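Local coordinates for protein catalase-3 (Neurospora crassa, PDB 4AJ9) that breaks down hydrogen peroxide to water and oxygen with a heme cofactor, which probably protects the cell from peroxide toxicity, at residues Asp354-Arg359 against Pro363-Leu368. Numbering follows the deposited sequence. Where two conformers were deposited one is given.
With HEM (protoporphyrin IX containing Fe), chain Y.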
loop_
_atom_site.group_PDB
_atom_site.type_symbol
_atom_site.label_atom_id
_atom_site.label_comp_id
_atom_site.label_asym_id
_atom_site.label_seq_id
_atom_site.Cartn_x
_atom_site.Cartn_y
_atom_site.Cartn_z
ATOM N N ASP C 354 -1.164 -6.933 13.394
ATOM C CA ASP C 354 -1.817 -5.896 12.591
ATOM C C ASP C 354 -0.810 -4.888 12.034
ATOM O O ASP C 354 -0.890 -4.500 10.876
ATOM C CB ASP C 354 -2.864 -5.169 13.435
ATOM C CG ASP C 354 -3.356 -3.895 12.786
ATOM O OD1 ASP C 354 -3.787 -3.952 11.620
ATOM O OD2 ASP C 354 -3.273 -2.828 13.431
ATOM N N THR C 355 0.141 -4.469 12.864
ATOM C CA THR C 355 1.087 -3.428 12.453
ATOM C C THR C 355 1.993 -3.850 11.284
ATOM O O THR C 355 2.492 -2.994 10.536
ATOM C CB THR C 355 1.947 -2.935 13.628
ATOM O OG1 THR C 355 2.505 -1.648 13.316
ATOM C CG2 THR C 355 3.064 -3.928 13.922
ATOM N N GLN C 356 2.188 -5.156 11.116
ATOM C CA GLN C 356 2.998 -5.652 10.002
ATOM C C GLN C 356 2.364 -5.294 8.661
ATOM O O GLN C 356 3.054 -5.095 7.668
ATOM C CB GLN C 356 3.183 -7.169 10.084
ATOM C CG GLN C 356 3.829 -7.653 11.383
ATOM C CD GLN C 356 5.048 -6.842 11.761
ATOM O OE1 GLN C 356 5.766 -6.335 10.888
ATOM N NE2 GLN C 356 5.287 -6.698 13.068
ATOM N N LEU C 357 1.038 -5.242 8.639
ATOM C CA LEU C 357 0.315 -4.841 7.447
ATOM C C LEU C 357 0.682 -3.420 7.051
ATOM O O LEU C 357 0.739 -3.096 5.864
ATOM C CB LEU C 357 -1.197 -4.938 7.671
ATOM C CG LEU C 357 -1.773 -6.318 7.942
ATOM C CD1 LEU C 357 -3.220 -6.211 8.435
ATOM C CD2 LEU C 357 -1.660 -7.208 6.702
ATOM N N ASN C 358 0.935 -2.563 8.039
ATOM C CA ASN C 358 1.356 -1.199 7.730
ATOM C C ASN C 358 2.802 -1.149 7.250
ATOM O O ASN C 358 3.105 -0.577 6.201
ATOM C CB ASN C 358 1.209 -0.270 8.941
ATOM C CG ASN C 358 1.405 1.192 8.573
ATOM O OD1 ASN C 358 0.633 1.740 7.796
ATOM N ND2 ASN C 358 2.446 1.829 9.129
ATOM N N ARG C 359 3.692 -1.759 8.019
ATOM C CA ARG C 359 5.107 -1.698 7.696
ATOM C C ARG C 359 5.415 -2.398 6.375
ATOM O O ARG C 359 6.207 -1.900 5.573
ATOM C CB ARG C 359 5.928 -2.302 8.829
ATOM C CG ARG C 359 7.367 -1.845 8.842
ATOM C CD ARG C 359 7.822 -1.592 10.272
ATOM N NE ARG C 359 7.985 -2.828 11.032
ATOM C CZ ARG C 359 8.958 -3.714 10.831
ATOM N NH1 ARG C 359 9.854 -3.517 9.871
ATOM N NH2 ARG C 359 9.025 -4.808 11.583
ATOM N N PRO C 363 0.114 -8.976 3.368
ATOM C CA PRO C 363 -0.102 -10.048 4.332
ATOM C C PRO C 363 0.943 -11.151 4.244
ATOM O O PRO C 363 0.877 -12.095 5.024
ATOM C CB PRO C 363 -1.464 -10.595 3.899
ATOM C CG PRO C 363 -1.418 -10.462 2.420
ATOM C CD PRO C 363 -0.678 -9.182 2.146
ATOM N N ASN C 364 1.890 -11.044 3.313
ATOM C CA ASN C 364 2.876 -12.105 3.120
ATOM C C ASN C 364 4.257 -11.835 3.717
ATOM O O ASN C 364 5.245 -12.440 3.303
ATOM C CB ASN C 364 2.979 -12.469 1.631
ATOM C CG ASN C 364 1.780 -13.280 1.161
ATOM O OD1 ASN C 364 1.442 -14.293 1.775
ATOM N ND2 ASN C 364 1.113 -12.826 0.093
ATOM N N PHE C 365 4.318 -10.946 4.704
ATOM C CA PHE C 365 5.591 -10.584 5.330
ATOM C C PHE C 365 6.284 -11.778 5.979
ATOM O O PHE C 365 7.507 -11.754 6.166
ATOM C CB PHE C 365 5.376 -9.467 6.362
ATOM C CG PHE C 365 4.268 -9.757 7.314
ATOM C CD1 PHE C 365 4.503 -10.486 8.462
ATOM C CD2 PHE C 365 2.968 -9.340 7.034
ATOM C CE1 PHE C 365 3.467 -10.776 9.334
ATOM C CE2 PHE C 365 1.934 -9.627 7.887
ATOM C CZ PHE C 365 2.177 -10.348 9.043
ATOM N N GLU C 366 5.542 -12.836 6.322
ATOM C CA GLU C 366 6.218 -14.000 6.917
ATOM C C GLU C 366 7.047 -14.757 5.873
ATOM O O GLU C 366 7.837 -15.634 6.225
ATOM C CB GLU C 366 5.251 -14.963 7.636
ATOM C CG GLU C 366 4.399 -14.333 8.756
ATOM C CD GLU C 366 5.167 -14.080 10.050
ATOM O OE1 GLU C 366 6.320 -13.600 10.013
ATOM O OE2 GLU C 366 4.609 -14.362 11.128
ATOM N N GLN C 367 6.865 -14.412 4.601
ATOM C CA GLN C 367 7.618 -15.036 3.516
ATOM C C GLN C 367 8.987 -14.390 3.266
ATOM O O GLN C 367 9.829 -14.966 2.575
ATOM C CB GLN C 367 6.783 -15.063 2.226
ATOM C CG GLN C 367 5.486 -15.841 2.359
ATOM C CD GLN C 367 4.766 -16.022 1.033
ATOM O OE1 GLN C 367 4.894 -15.204 0.124
ATOM N NE2 GLN C 367 4.008 -17.112 0.915
ATOM N N LEU C 368 9.230 -13.212 3.840
ATOM C CA LEU C 368 10.530 -12.569 3.686
ATOM C C LEU C 368 11.605 -13.472 4.289
ATOM O O LEU C 368 11.379 -14.109 5.312
ATOM C CB LEU C 368 10.546 -11.204 4.368
ATOM C CG LEU C 368 9.576 -10.187 3.761
ATOM C CD1 LEU C 368 9.520 -8.922 4.608
ATOM C CD2 LEU C 368 9.986 -9.865 2.325
HETATM C CHA HEM Y . 7.670 -2.964 18.946
HETATM C CHB HEM Y . 8.702 -4.513 23.443
HETATM C CHC HEM Y . 4.264 -3.194 24.870
HETATM C CHD HEM Y . 2.986 -2.495 20.250
HETATM C C1A HEM Y . 8.362 -3.457 20.038
HETATM C C2A HEM Y . 9.757 -3.884 20.064
HETATM C C3A HEM Y . 10.039 -4.296 21.313
HETATM C C4A HEM Y . 8.835 -4.166 22.110
HETATM C CMA HEM Y . 11.388 -4.841 21.841
HETATM C CAA HEM Y . 10.737 -3.812 18.863
HETATM C CBA HEM Y . 10.890 -5.162 18.171
HETATM C CGA HEM Y . 11.933 -5.027 17.093
HETATM O O1A HEM Y . 11.568 -5.044 15.892
HETATM O O2A HEM Y . 13.138 -4.891 17.434
HETATM C C1B HEM Y . 7.566 -4.345 24.213
HETATM C C2B HEM Y . 7.388 -4.802 25.579
HETATM C C3B HEM Y . 6.168 -4.419 25.987
HETATM C C4B HEM Y . 5.532 -3.735 24.879
HETATM C CMB HEM Y . 8.482 -5.566 26.361
HETATM C CAB HEM Y . 5.465 -4.681 27.341
HETATM C CBB HEM Y . 5.801 -5.736 28.092
HETATM C C1C HEM Y . 3.522 -2.976 23.734
HETATM C C2C HEM Y . 2.074 -2.842 23.669
HETATM C C3C HEM Y . 1.748 -2.629 22.391
HETATM C C4C HEM Y . 2.955 -2.668 21.607
HETATM C CMC HEM Y . 1.117 -2.883 24.875
HETATM C CAC HEM Y . 0.354 -2.467 21.772
HETATM C CBC HEM Y . -0.678 -3.123 22.307
HETATM C C1D HEM Y . 4.106 -2.537 19.474
HETATM C C2D HEM Y . 4.105 -2.342 18.047
HETATM C C3D HEM Y . 5.565 -2.486 17.641
HETATM C C4D HEM Y . 6.298 -2.762 18.857
HETATM C CMD HEM Y . 2.878 -2.050 17.158
HETATM C CAD HEM Y . 6.137 -2.381 16.219
HETATM C CBD HEM Y . 6.267 -3.804 15.688
HETATM C CGD HEM Y . 6.710 -3.766 14.250
HETATM O O1D HEM Y . 7.255 -4.791 13.774
HETATM O O2D HEM Y . 6.544 -2.705 13.597
HETATM N NA HEM Y . 7.839 -3.650 21.301
HETATM N NB HEM Y . 6.416 -3.707 23.825
HETATM N NC HEM Y . 4.022 -2.868 22.455
HETATM N ND HEM Y . 5.399 -2.786 19.916
HETATM FE FE HEM Y . 5.924 -3.359 21.870
#
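The C-terminal end of helix 343-360, the helix of the catalase fold that carries the probable heme-iron ligand Tyr352, is backed by the loop that follows it, where Phe365 lies against Gln356. The evidence for a CH-pi contact is direct: Gln356 CB stands 3.5 Å from the centroid of the Phe365 ring, only 11° off the ring normal. Phe365 reaches this place with CG between its backbone N and carbonyl carbon (chi1 50°), while Leu357 CD2 comes to the ring edge, 4.5 Å from Phe365 CE2. The same methyl lies 4.0 Å from Pro363 CA; no hydrogen bond crosses between the two segments, and the touching atoms are carbons. A bend at chi2 turns the Gln356 amide away from the ring to the heme, where Gln356 NE2 donates to propionate O1D at 2.8 Å and 164°. Arg359 grips both oxygens of that carboxylate, through NE to O2D at 2.9 Å and NH2 to O1D at 2.8 Å, with O1D in the guanidinium plane. Gln356 OE1 is hydrogen-bonded to Ser327 OG, which further fixes the amide. Were Phe365 replaced by an alanine, Gln356 CB would probably lose its aromatic cover and a gap would be likely to open beside Leu357. Phe365 thus acts from the second shell, bracing the stem of a residue whose amide donates a hydrogen bond to a propionate oxygen, while the Arg359 guanidinium would probably offset the charge of that carboxylate.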